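Side-chain contacts in 3-oxoadipate enol-lactonase (PDB 2XUA), which probably hydrolyses the enol-lactone of 3-oxoadipate in the bacterial breakdown of catechol-type aromatic compounds: residues B[32-37]-B[243-248]; B[58-63]-B[99-104]; B[95-100]-B[252-257]; B[161-164]-B[170-173]; B[240-243]-B[249-252]. One frame throughout, in Å; residues are numbered along the deposited sequence.

How the contacts relate
Contact 1 alone lines the laevulinic acid pocket. Contact 2 lies behind it, Met101 being about 7 Å from the ligand at the nearest atoms; the centres of contacts 1 and 2 are about 9 Å apart, and Ser32 OG to Tyr58 OH (2.7 Å) and Gly36 N to His63 NE2 (2.9 Å) tie them together. Contact 3 lies on the strand leading to Ser100; it shares Leu99 and Ser100 with contact 2 and is bonded to contact 1 through Leu99 N to Ser32 O (3.1 Å). Contact 5 shares Ser243 with contact 1 and Asp252 with contact 3. Contact 4, its centre about 13 Å from the centres of contacts 1 and 5, meets contact 1 where Tyr163 OH packs on Ile248 CG2 (3.3 Å).

Contact 1. Residues B[32-37]-B[243-248]; sequences SNSLGT and SHISNI. With SHF (laevulinic acid), chain C.
Ser34 directs its CB and hydroxyl toward two side chains of 243-248, the methyl end of Ile245 and the imidazole of His244. Its OG is 4.0 Å from Ile245 CD1 and 4.1 Å from His244 NE2, which it meets obliquely to the ring. The hydroxyl reaches this spot because OG stands opposite the backbone N (chi1 -162°), while Ile245 CG1 leans beside its own N and sends CD1 forward to touch both CB and OG of Ser34. No direct polar bond crosses. A water 3.1 Å from Ser34 OG lies toward His244 NE2, but too close to it in the model, so the bridge is doubtful. His244 ND1 is bonded to Asp217, and Ser100 lies against the imidazole, which fits the Ser-His-Asp triad of an alpha/beta hydrolase. Residues 32-37 form the loop after strand 28-32, beside the probable nucleophile. Laevulinic acid lies beside them, hydrogen-bonded to Arg157 and Tyr186; Leu35 flanks its ketone end, CG and CD2 each 3.6 Å from O4, whereas the place of the ligand methyl is doubtful. A type II turn from Ser34 to Thr37 shapes the loop. Ser34 O takes two donors there, Thr37 N at 3.1 Å and Thr37 OG1 at 2.7 Å, the hydroxyl 19° off the carbonyl plane.

Contact 2. Residues B[58-63]-B[99-104]; sequences YDTRGH and LSMGGL
Met101, present as selenomethionine, lays its terminal methyl against Thr60, CE to CG2 at 3.9 Å, the two side chains reaching toward each other tip to tip. It is the residue after Ser100 in Gly98-Leu99-Ser100-Met101-Gly102, a GxSxG sequence consistent with the nucleophile elbow of alpha/beta hydrolases. Through this side chain the start of helix 101-112 meets the loop after strand 54-58. CG of Met101 sits between the backbone N and the carbonyl carbon (chi1 76°), and a bend at chi3 turns CE onto Thr60. The selenium also lies obliquely off the His63 ring, 4.5 Å from CE1, a loose sulfur-aromatic type of approach in which it stands 50° from the ring normal. Asn189 and Ile193 of helix 183-195 and Leu78 of helix 75-88 pack on Met101. The imidazole of His63 is held in place from both nitrogens, NE2 being bonded to Gly36 N in the loop that lines the ligand pocket. Residues 60-63 form a type II turn closed by His63 N to Thr60 O at 3.0 Å. Inside it His63 ND1 donates to Arg61 O at 3.1 Å, an oxygen that lies in the plane of the ring although the nitrogen stands above the carbonyl plane.

Contact 3. Residues B[95-100]-B[252-257]; sequences NFCGLS and DAFTKT
A cysteine thiol beside an aromatic ring marks this contact: Cys97 SG comes to 4.1 Å from CZ of Phe254, at the far end of the ring. The sulfur is 5.3 Å from the ring centroid and 74° off the normal, an oblique sulfur-aromatic contact, well off the ring axis. Leu99, two residues further along the strand and so on the same side of the sheet, adds a second touch, CD1 to CE1 of Phe254 at 4.3 Å and again oblique to the ring. One phenyl tip is thus fitted against two neighbouring strand side chains. Gly98 lies between them with its other face turned from the helix, where a CB would run into Phe96. Phe254 gets there by extending straight from its helix, CG opposite the backbone N (chi1 -178°). The long ring makes up for the backbone spacing, since the closest CA atoms, those of Cys97 and Thr255, stay 10.9 Å apart. Cys123 of strand 117-123 and Ser246 and Asn247 of helix 246-249 also pack on the ring. Within the helix, Ala253 O accepts both Thr257 N at 2.9 Å and Thr257 OG1 at 2.6 Å, the two arriving from opposite faces of its carbonyl plane. Here the C-terminal helix 251-263 lies against one face of the central sheet, over the strand that leads into the probable nucleophile elbow at Ser100, the layered packing of helix on sheet characteristic of the alpha/beta hydrolase fold.

Contact 4. Residues B[161-164]-B[170-173]; sequences ADYM and VLAM
Tyr163 stretches away from its helix with CG opposite the backbone N (chi1 -180°), which carries the phenol across to Val170, while Met164 turns CG beside its own N (chi1 -73°) and exposes its CG to Leu171. The hydroxyl of Tyr163 enters the fork of Val170, at 3.6 Å from both CG1 and CG2, and the two side chains cross at about a right angle. CG1 lies at the ring edge, near its plane. Leu171 reaches back between the two residues of 161-164: CD1 is 4.0 Å from CD2 of Tyr163, obliquely to the ring, and 3.5 Å from CG of Met164, a tight fit that is doubtful, since both Leu171 torsions lie away from staggered positions and the placing of its branches is uncertain. In the model Leu171 CD2 is 3.9 Å from the selenium of Met164, a selenomethionine. Phe159 packs on Tyr163, Met164 and Leu171, and Ile248 on Tyr163 and Val170. Val170 also meets Val170 of the second subunit, so the joint borders the dimer interface. Helices 161-166 and 168-179 are two successive helices joined by a tight bend, part of the helical cap inserted between strands 117-123 and 209-214, as is common among alpha/beta hydrolases.

Contact 5. Residues B[240-243]-B[249-252]; sequences LDAS and ERAD
Arg250 turns one face of its guanidinium to Asp241, whose CB sits 3.9 Å above the plane over its centre. Asp241 OD2 is 4.0 Å from Arg250 NH1 but well out of the guanidinium plane, so the opposite charges are near without an N-H aimed at the oxygen; the carboxylate and guanidinium planes are 35° apart. The stronger partner of the carboxylate is His216, bonded to OD1. Apolar contact follows along the arginine stem: CG sits beside the backbone N (chi1 -73°), and bends at chi2 and chi3 fold the chain back over 240-243. CG thus rests on Ala242 CB at 3.7 Å and, more loosely, against Leu240 CB at 4.3 Å. The same alanine methyl touches Glu249 CB at 4.1 Å. A water provides the polar link, accepting from Ser243 N at 2.8 Å and donating to Glu249 OE1 at 2.6 Å; OE2 of that carboxylate is bonded to Thr160 OG1 in the cap region. Asp241 is the centre of an inverse gamma turn, with Ala242 N bonded to Leu240 O at 2.8 Å. The two segments flank the turn and short helix 246-249 that follow strand 236-240; His244 there is probably the triad histidine, which in the alpha/beta hydrolase fold follows the last strand.

Contact 1. Residues B[32-37]-B[243-248]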
# COMPACT_ATOMS: atom_id res chain seq x y z
N SER B 32 -12.27 -7.57 6.36
CA SER B 32 -12.33 -8.09 5.01
C SER B 32 -12.61 -6.99 4.00
O SER B 32 -13.45 -6.14 4.24
CB SER B 32 -13.38 -9.23 4.97
OG SER B 32 -13.31 -9.84 3.68
N ASN B 33 -11.83 -6.95 2.93
CA ASN B 33 -11.67 -5.77 2.07
C ASN B 33 -12.80 -5.67 1.00
O ASN B 33 -13.55 -6.62 0.73
CB ASN B 33 -10.38 -5.86 1.22
CG ASN B 33 -9.11 -6.16 2.02
OD1 ASN B 33 -8.10 -6.59 1.45
ND2 ASN B 33 -9.17 -5.97 3.31
N SER B 34 -12.89 -4.50 0.42
CA SER B 34 -13.76 -4.24 -0.76
C SER B 34 -13.14 -4.80 -2.03
O SER B 34 -11.89 -4.89 -2.17
CB SER B 34 -13.85 -2.72 -0.93
OG SER B 34 -14.99 -2.41 -1.77
N LEU B 35 -14.00 -5.11 -3.02
CA LEU B 35 -13.51 -5.36 -4.38
C LEU B 35 -12.55 -4.27 -4.90
O LEU B 35 -12.86 -3.10 -4.86
CB LEU B 35 -14.71 -5.52 -5.34
CG LEU B 35 -14.44 -5.84 -6.78
CD1 LEU B 35 -13.84 -7.23 -6.88
CD2 LEU B 35 -15.77 -5.72 -7.51
N GLY B 36 -11.41 -4.68 -5.49
CA GLY B 36 -10.43 -3.76 -6.07
C GLY B 36 -9.57 -3.06 -5.02
O GLY B 36 -8.92 -2.07 -5.34
N THR B 37 -9.55 -3.56 -3.77
CA THR B 37 -8.64 -2.98 -2.75
C THR B 37 -7.72 -4.09 -2.24
O THR B 37 -7.93 -5.25 -2.54
CB THR B 37 -9.39 -2.37 -1.55
OG1 THR B 37 -10.07 -3.42 -0.85
CG2 THR B 37 -10.45 -1.36 -2.03
N SER B 243 -19.27 8.38 1.19
CA SER B 243 -19.70 7.52 0.10
C SER B 243 -19.28 6.08 0.48
O SER B 243 -19.38 5.69 1.65
CB SER B 243 -19.07 8.00 -1.21
OG SER B 243 -19.47 7.17 -2.30
N HIS B 244 -18.74 5.34 -0.47
CA HIS B 244 -18.69 3.91 -0.38
C HIS B 244 -17.50 3.41 0.50
O HIS B 244 -17.64 2.42 1.21
CB HIS B 244 -18.65 3.34 -1.78
CG HIS B 244 -18.71 1.85 -1.84
ND1 HIS B 244 -19.69 1.11 -1.20
CD2 HIS B 244 -17.92 0.96 -2.51
CE1 HIS B 244 -19.51 -0.17 -1.48
NE2 HIS B 244 -18.45 -0.30 -2.27
N ILE B 245 -16.34 4.09 0.45
CA ILE B 245 -15.17 3.63 1.24
C ILE B 245 -15.11 4.53 2.46
O ILE B 245 -14.22 5.45 2.57
CB ILE B 245 -13.91 3.71 0.38
CG1 ILE B 245 -14.04 2.90 -0.93
CG2 ILE B 245 -12.68 3.28 1.23
CD1 ILE B 245 -14.28 1.40 -0.71
N SER B 246 -16.13 4.38 3.33
CA SER B 246 -16.35 5.27 4.47
C SER B 246 -15.31 5.18 5.57
O SER B 246 -15.14 6.12 6.35
CB SER B 246 -17.76 5.08 5.07
OG SER B 246 -17.89 3.88 5.79
N ASN B 247 -14.63 4.04 5.64
CA ASN B 247 -13.56 3.92 6.68
C ASN B 247 -12.33 4.79 6.34
O ASN B 247 -11.46 5.03 7.19
CB ASN B 247 -13.10 2.46 6.78
CG ASN B 247 -12.30 2.04 5.59
OD1 ASN B 247 -12.82 2.06 4.47
ND2 ASN B 247 -11.00 1.72 5.80
N ILE B 248 -12.22 5.20 5.08
CA ILE B 248 -11.25 6.21 4.66
C ILE B 248 -11.76 7.64 4.71
O ILE B 248 -11.18 8.49 5.38
CB ILE B 248 -10.68 5.88 3.31
CG1 ILE B 248 -9.76 4.69 3.49
CG2 ILE B 248 -9.76 7.05 2.79
CD1 ILE B 248 -9.24 4.15 2.20
C4 SHF C . -15.57 -2.18 -6.75
C5 SHF C . -15.26 -2.17 -5.25
C3 SHF C . -17.02 -1.98 -7.24
C2 SHF C . -18.03 -1.26 -6.31
C1 SHF C . -19.23 -0.61 -7.12
O4 SHF C . -14.65 -2.29 -7.58
O1 SHF C . -19.07 0.61 -7.35
OH1 SHF C . -20.29 -1.26 -7.41
O HOH W 1 -17.59 -2.22 -3.51

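Contact 2. Residues B[58-63]-B[99-104]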
# COMPACT_ATOMS: atom_id res chain seq x y z
N TYR B 58 -6.22 -9.49 5.37
CA TYR B 58 -5.76 -10.38 4.34
C TYR B 58 -6.17 -9.80 2.99
O TYR B 58 -7.05 -8.94 2.91
CB TYR B 58 -6.34 -11.82 4.58
CG TYR B 58 -7.81 -11.92 4.30
CD1 TYR B 58 -8.29 -12.49 3.10
CD2 TYR B 58 -8.75 -11.50 5.23
CE1 TYR B 58 -9.69 -12.55 2.82
CE2 TYR B 58 -10.13 -11.56 4.97
CZ TYR B 58 -10.57 -12.07 3.76
OH TYR B 58 -11.91 -12.14 3.52
N ASP B 59 -5.48 -10.24 1.95
CA ASP B 59 -5.87 -9.92 0.58
C ASP B 59 -6.83 -11.00 0.11
O ASP B 59 -6.48 -12.19 0.01
CB ASP B 59 -4.65 -9.81 -0.32
CG ASP B 59 -3.88 -8.50 -0.09
OD1 ASP B 59 -4.41 -7.63 0.58
OD2 ASP B 59 -2.75 -8.30 -0.57
N THR B 60 -8.05 -10.57 -0.19
CA THR B 60 -9.06 -11.51 -0.73
C THR B 60 -8.50 -12.21 -1.97
O THR B 60 -7.70 -11.64 -2.70
CB THR B 60 -10.32 -10.69 -1.08
OG1 THR B 60 -10.81 -10.02 0.09
CG2 THR B 60 -11.47 -11.61 -1.66
N ARG B 61 -8.90 -13.44 -2.25
CA ARG B 61 -8.42 -14.08 -3.48
C ARG B 61 -8.66 -13.15 -4.69
O ARG B 61 -9.63 -12.40 -4.74
CB ARG B 61 -9.15 -15.43 -3.72
CG ARG B 61 -10.64 -15.33 -3.72
CD ARG B 61 -11.20 -16.68 -4.38
NE ARG B 61 -10.92 -17.82 -3.49
CZ ARG B 61 -10.86 -19.10 -3.86
NH1 ARG B 61 -11.05 -19.45 -5.13
NH2 ARG B 61 -10.64 -20.04 -2.94
N GLY B 62 -7.76 -13.21 -5.63
CA GLY B 62 -7.79 -12.37 -6.82
C GLY B 62 -7.25 -10.97 -6.60
O GLY B 62 -7.28 -10.19 -7.55
N HIS B 63 -6.82 -10.64 -5.36
CA HIS B 63 -6.41 -9.25 -5.00
C HIS B 63 -5.01 -9.19 -4.41
O HIS B 63 -4.48 -10.17 -3.87
CB HIS B 63 -7.36 -8.63 -3.96
CG HIS B 63 -8.75 -8.35 -4.48
ND1 HIS B 63 -9.70 -9.35 -4.65
CD2 HIS B 63 -9.35 -7.19 -4.86
CE1 HIS B 63 -10.81 -8.81 -5.13
NE2 HIS B 63 -10.63 -7.50 -5.25
N LEU B 99 -16.07 -4.61 4.57
CA LEU B 99 -16.58 -3.49 3.83
C LEU B 99 -16.95 -3.95 2.42
O LEU B 99 -16.16 -4.57 1.77
CB LEU B 99 -15.58 -2.33 3.78
CG LEU B 99 -16.17 -0.97 3.32
CD1 LEU B 99 -15.57 0.21 4.09
CD2 LEU B 99 -16.07 -0.75 1.84
N SER B 100 -18.18 -3.60 2.01
CA SER B 100 -18.77 -4.01 0.73
C SER B 100 -18.80 -5.53 0.49
O SER B 100 -19.47 -6.20 1.26
CB SER B 100 -18.21 -3.22 -0.48
OG SER B 100 -19.22 -3.34 -1.51
N MSE B 101 -18.11 -6.07 -0.51
CA MSE B 101 -18.01 -7.59 -0.57
C MSE B 101 -17.45 -8.20 0.74
O MSE B 101 -17.77 -9.34 1.06
CB MSE B 101 -17.16 -8.09 -1.71
CG MSE B 101 -15.69 -7.91 -1.44
SE MSE B 101 -14.66 -8.54 -2.87
CE MSE B 101 -15.03 -10.50 -2.78
N GLY B 102 -16.67 -7.42 1.51
CA GLY B 102 -16.25 -7.88 2.84
C GLY B 102 -17.41 -7.97 3.80
O GLY B 102 -17.53 -8.94 4.59
N GLY B 103 -18.31 -6.98 3.75
CA GLY B 103 -19.52 -7.01 4.60
C GLY B 103 -20.40 -8.17 4.18
O GLY B 103 -20.93 -8.87 5.05
N LEU B 104 -20.53 -8.37 2.86
CA LEU B 104 -21.28 -9.55 2.28
C LEU B 104 -20.74 -10.92 2.79
O LEU B 104 -21.51 -11.80 3.27
CB LEU B 104 -21.26 -9.42 0.74
CG LEU B 104 -22.00 -10.51 -0.07
CD1 LEU B 104 -23.48 -10.54 0.20
CD2 LEU B 104 -21.68 -10.41 -1.57

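Contact 3. Residues B[95-100]-B[252-257]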
# COMPACT_ATOMS: atom_id res chain seq x y z
N ASN B 95 -14.29 -11.38 16.09
CA ASN B 95 -15.04 -10.28 15.56
C ASN B 95 -14.71 -10.13 14.08
O ASN B 95 -13.65 -10.58 13.59
CB ASN B 95 -14.75 -8.99 16.36
CG ASN B 95 -15.03 -9.16 17.83
OD1 ASN B 95 -14.15 -9.52 18.62
ND2 ASN B 95 -16.29 -8.97 18.20
N PHE B 96 -15.63 -9.55 13.33
CA PHE B 96 -15.46 -9.48 11.90
C PHE B 96 -16.01 -8.15 11.48
O PHE B 96 -17.10 -7.73 11.90
CB PHE B 96 -16.22 -10.62 11.20
CG PHE B 96 -15.95 -10.70 9.70
CD1 PHE B 96 -14.96 -11.52 9.20
CD2 PHE B 96 -16.72 -9.93 8.80
CE1 PHE B 96 -14.73 -11.59 7.80
CE2 PHE B 96 -16.46 -9.96 7.42
CZ PHE B 96 -15.53 -10.79 6.93
N CYS B 97 -15.23 -7.48 10.62
CA CYS B 97 -15.60 -6.16 10.07
C CYS B 97 -15.21 -6.20 8.62
O CYS B 97 -14.02 -6.32 8.27
CB CYS B 97 -14.84 -5.02 10.79
SG CYS B 97 -15.15 -3.34 10.13
N GLY B 98 -16.21 -6.09 7.77
CA GLY B 98 -16.00 -6.22 6.33
C GLY B 98 -16.68 -5.07 5.65
O GLY B 98 -17.71 -4.59 6.14
N LEU B 99 -16.07 -4.61 4.57
CA LEU B 99 -16.58 -3.49 3.83
C LEU B 99 -16.95 -3.95 2.42
O LEU B 99 -16.16 -4.57 1.77
CB LEU B 99 -15.58 -2.33 3.78
CG LEU B 99 -16.17 -0.97 3.32
CD1 LEU B 99 -15.57 0.21 4.09
CD2 LEU B 99 -16.07 -0.75 1.84
N SER B 100 -18.18 -3.60 2.01
CA SER B 100 -18.77 -4.01 0.73
C SER B 100 -18.80 -5.53 0.49
O SER B 100 -19.47 -6.20 1.26
CB SER B 100 -18.21 -3.22 -0.48
OG SER B 100 -19.22 -3.34 -1.51
N ASP B 252 -12.05 8.69 11.20
CA ASP B 252 -12.16 8.83 12.62
C ASP B 252 -13.48 8.37 13.21
O ASP B 252 -13.49 7.65 14.23
CB ASP B 252 -11.75 10.25 13.07
CG ASP B 252 -11.53 10.30 14.58
OD1 ASP B 252 -12.53 10.53 15.29
OD2 ASP B 252 -10.41 10.04 15.06
N ALA B 253 -14.60 8.72 12.57
CA ALA B 253 -15.91 8.34 13.04
C ALA B 253 -16.14 6.89 12.83
O ALA B 253 -16.77 6.23 13.67
CB ALA B 253 -16.99 9.13 12.32
N PHE B 254 -15.64 6.36 11.69
CA PHE B 254 -15.78 4.93 11.39
C PHE B 254 -15.07 4.08 12.47
O PHE B 254 -15.67 3.12 13.01
CB PHE B 254 -15.18 4.66 10.02
CG PHE B 254 -15.30 3.23 9.58
CD1 PHE B 254 -16.25 2.83 8.62
CD2 PHE B 254 -14.47 2.25 10.15
CE1 PHE B 254 -16.36 1.45 8.18
CE2 PHE B 254 -14.57 0.88 9.71
CZ PHE B 254 -15.50 0.48 8.74
N THR B 255 -13.81 4.42 12.73
CA THR B 255 -13.03 3.77 13.76
C THR B 255 -13.71 3.76 15.13
O THR B 255 -13.91 2.69 15.73
CB THR B 255 -11.58 4.32 13.82
OG1 THR B 255 -10.95 4.15 12.53
CG2 THR B 255 -10.81 3.51 14.84
N LYS B 256 -14.12 4.93 15.58
CA LYS B 256 -14.84 5.07 16.83
C LYS B 256 -16.08 4.19 16.87
O LYS B 256 -16.31 3.48 17.87
CB LYS B 256 -15.20 6.56 17.04
CG LYS B 256 -15.96 6.90 18.33
CD LYS B 256 -15.03 6.88 19.58
CE LYS B 256 -15.75 7.13 20.95
NZ LYS B 256 -16.84 8.14 20.84
N THR B 257 -16.89 4.26 15.81
CA THR B 257 -18.11 3.49 15.79
C THR B 257 -17.84 1.99 15.94
O THR B 257 -18.49 1.33 16.74
CB THR B 257 -18.90 3.74 14.48
OG1 THR B 257 -19.09 5.17 14.31
CG2 THR B 257 -20.24 3.05 14.56

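Contact 4. Residues B[161-164]-B[170-173]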
# COMPACT_ATOMS: atom_id res chain seq x y z
N ALA B 161 -16.89 13.78 -4.42
CA ALA B 161 -16.06 14.68 -5.23
C ALA B 161 -15.15 15.54 -4.36
O ALA B 161 -13.98 15.79 -4.69
CB ALA B 161 -16.95 15.62 -6.11
N ASP B 162 -15.69 16.02 -3.26
CA ASP B 162 -14.92 16.95 -2.45
C ASP B 162 -13.74 16.23 -1.80
O ASP B 162 -12.65 16.77 -1.72
CB ASP B 162 -15.80 17.50 -1.35
CG ASP B 162 -15.04 18.42 -0.37
OD1 ASP B 162 -14.35 19.38 -0.81
OD2 ASP B 162 -15.16 18.17 0.84
N TYR B 163 -13.97 15.03 -1.27
CA TYR B 163 -12.87 14.29 -0.63
C TYR B 163 -11.81 14.04 -1.67
O TYR B 163 -10.62 14.11 -1.37
CB TYR B 163 -13.35 12.96 -0.05
CG TYR B 163 -12.23 12.19 0.62
CD1 TYR B 163 -11.95 12.39 1.94
CD2 TYR B 163 -11.47 11.27 -0.08
CE1 TYR B 163 -10.89 11.73 2.56
CE2 TYR B 163 -10.40 10.63 0.52
CZ TYR B 163 -10.14 10.86 1.85
OH TYR B 163 -9.11 10.24 2.48
N MSE B 164 -12.24 13.67 -2.88
CA MSE B 164 -11.27 13.34 -3.89
C MSE B 164 -10.42 14.55 -4.25
O MSE B 164 -9.19 14.46 -4.34
CB MSE B 164 -11.97 12.79 -5.13
CG MSE B 164 -12.48 11.42 -4.89
SE MSE B 164 -12.99 10.61 -6.58
CE MSE B 164 -14.26 11.96 -7.17
N VAL B 170 -4.13 10.19 -1.07
CA VAL B 170 -4.98 9.02 -0.71
C VAL B 170 -5.55 8.46 -2.01
O VAL B 170 -5.47 7.28 -2.26
CB VAL B 170 -6.11 9.40 0.19
CG1 VAL B 170 -6.98 8.11 0.49
CG2 VAL B 170 -5.60 9.93 1.56
N LEU B 171 -6.12 9.30 -2.87
CA LEU B 171 -6.66 8.76 -4.14
C LEU B 171 -5.65 8.01 -4.98
O LEU B 171 -5.96 6.93 -5.52
CB LEU B 171 -7.44 9.81 -4.96
CG LEU B 171 -8.82 9.47 -4.41
CD1 LEU B 171 -9.46 10.53 -3.47
CD2 LEU B 171 -9.79 8.66 -5.35
N ALA B 172 -4.47 8.61 -5.19
CA ALA B 172 -3.43 7.99 -5.98
C ALA B 172 -3.02 6.62 -5.42
O ALA B 172 -2.79 5.67 -6.18
CB ALA B 172 -2.21 8.94 -6.10
N MSE B 173 -2.96 6.48 -4.10
CA MSE B 173 -2.53 5.20 -3.55
C MSE B 173 -3.59 4.13 -3.70
O MSE B 173 -3.30 2.95 -3.98
CB MSE B 173 -2.19 5.42 -2.06
CG MSE B 173 -0.84 6.24 -1.92
SE MSE B 173 -0.56 6.44 -0.02
CE MSE B 173 0.50 4.83 0.47

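Contact 5. Residues B[240-243]-B[249-252]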
# COMPACT_ATOMS: atom_id res chain seq x y z
N LEU B 240 -22.85 7.23 8.10
CA LEU B 240 -21.80 8.19 8.11
C LEU B 240 -21.87 9.09 6.89
O LEU B 240 -22.30 8.64 5.84
CB LEU B 240 -20.45 7.46 8.10
CG LEU B 240 -20.14 6.53 9.26
CD1 LEU B 240 -18.78 5.84 8.93
CD2 LEU B 240 -20.06 7.32 10.59
N ASP B 241 -21.47 10.34 7.06
CA ASP B 241 -21.40 11.30 5.95
C ASP B 241 -20.26 11.01 4.96
O ASP B 241 -19.29 11.76 4.87
CB ASP B 241 -21.28 12.73 6.48
CG ASP B 241 -21.50 13.80 5.38
OD1 ASP B 241 -21.81 13.49 4.21
OD2 ASP B 241 -21.36 14.96 5.71
N ALA B 242 -20.44 9.93 4.21
CA ALA B 242 -19.41 9.46 3.32
C ALA B 242 -20.07 8.72 2.18
O ALA B 242 -21.28 8.50 2.16
CB ALA B 242 -18.42 8.55 4.10
N SER B 243 -19.27 8.38 1.19
CA SER B 243 -19.70 7.52 0.10
C SER B 243 -19.28 6.08 0.48
O SER B 243 -19.38 5.69 1.65
CB SER B 243 -19.07 8.00 -1.21
OG SER B 243 -19.47 7.17 -2.30
N GLU B 249 -12.84 7.91 3.99
CA GLU B 249 -13.39 9.25 3.98
C GLU B 249 -13.80 9.77 5.38
O GLU B 249 -13.61 10.93 5.67
CB GLU B 249 -14.53 9.38 2.92
CG GLU B 249 -15.12 10.81 2.90
CD GLU B 249 -15.82 11.12 1.56
OE1 GLU B 249 -15.75 10.24 0.64
OE2 GLU B 249 -16.43 12.23 1.45
N ARG B 250 -14.40 8.95 6.24
CA ARG B 250 -14.72 9.37 7.57
C ARG B 250 -14.04 8.41 8.50
O ARG B 250 -14.70 7.79 9.36
CB ARG B 250 -16.20 9.17 7.86
CG ARG B 250 -17.17 10.08 7.23
CD ARG B 250 -16.69 11.39 7.02
NE ARG B 250 -17.26 12.29 7.98
CZ ARG B 250 -17.65 13.53 7.71
NH1 ARG B 250 -17.53 14.06 6.50
NH2 ARG B 250 -18.16 14.27 8.70
N ALA B 251 -12.72 8.30 8.37
CA ALA B 251 -11.92 7.36 9.19
C ALA B 251 -12.15 7.47 10.67
O ALA B 251 -12.44 6.49 11.34
CB ALA B 251 -10.45 7.53 8.86
N ASP B 252 -12.05 8.69 11.20
CA ASP B 252 -12.16 8.83 12.62
C ASP B 252 -13.48 8.37 13.21
O ASP B 252 -13.49 7.65 14.23
CB ASP B 252 -11.75 10.25 13.07
CG ASP B 252 -11.53 10.30 14.58
OD1 ASP B 252 -12.53 10.53 15.29
OD2 ASP B 252 -10.41 10.04 15.06
O HOH W 2 -16.53 7.76 0.84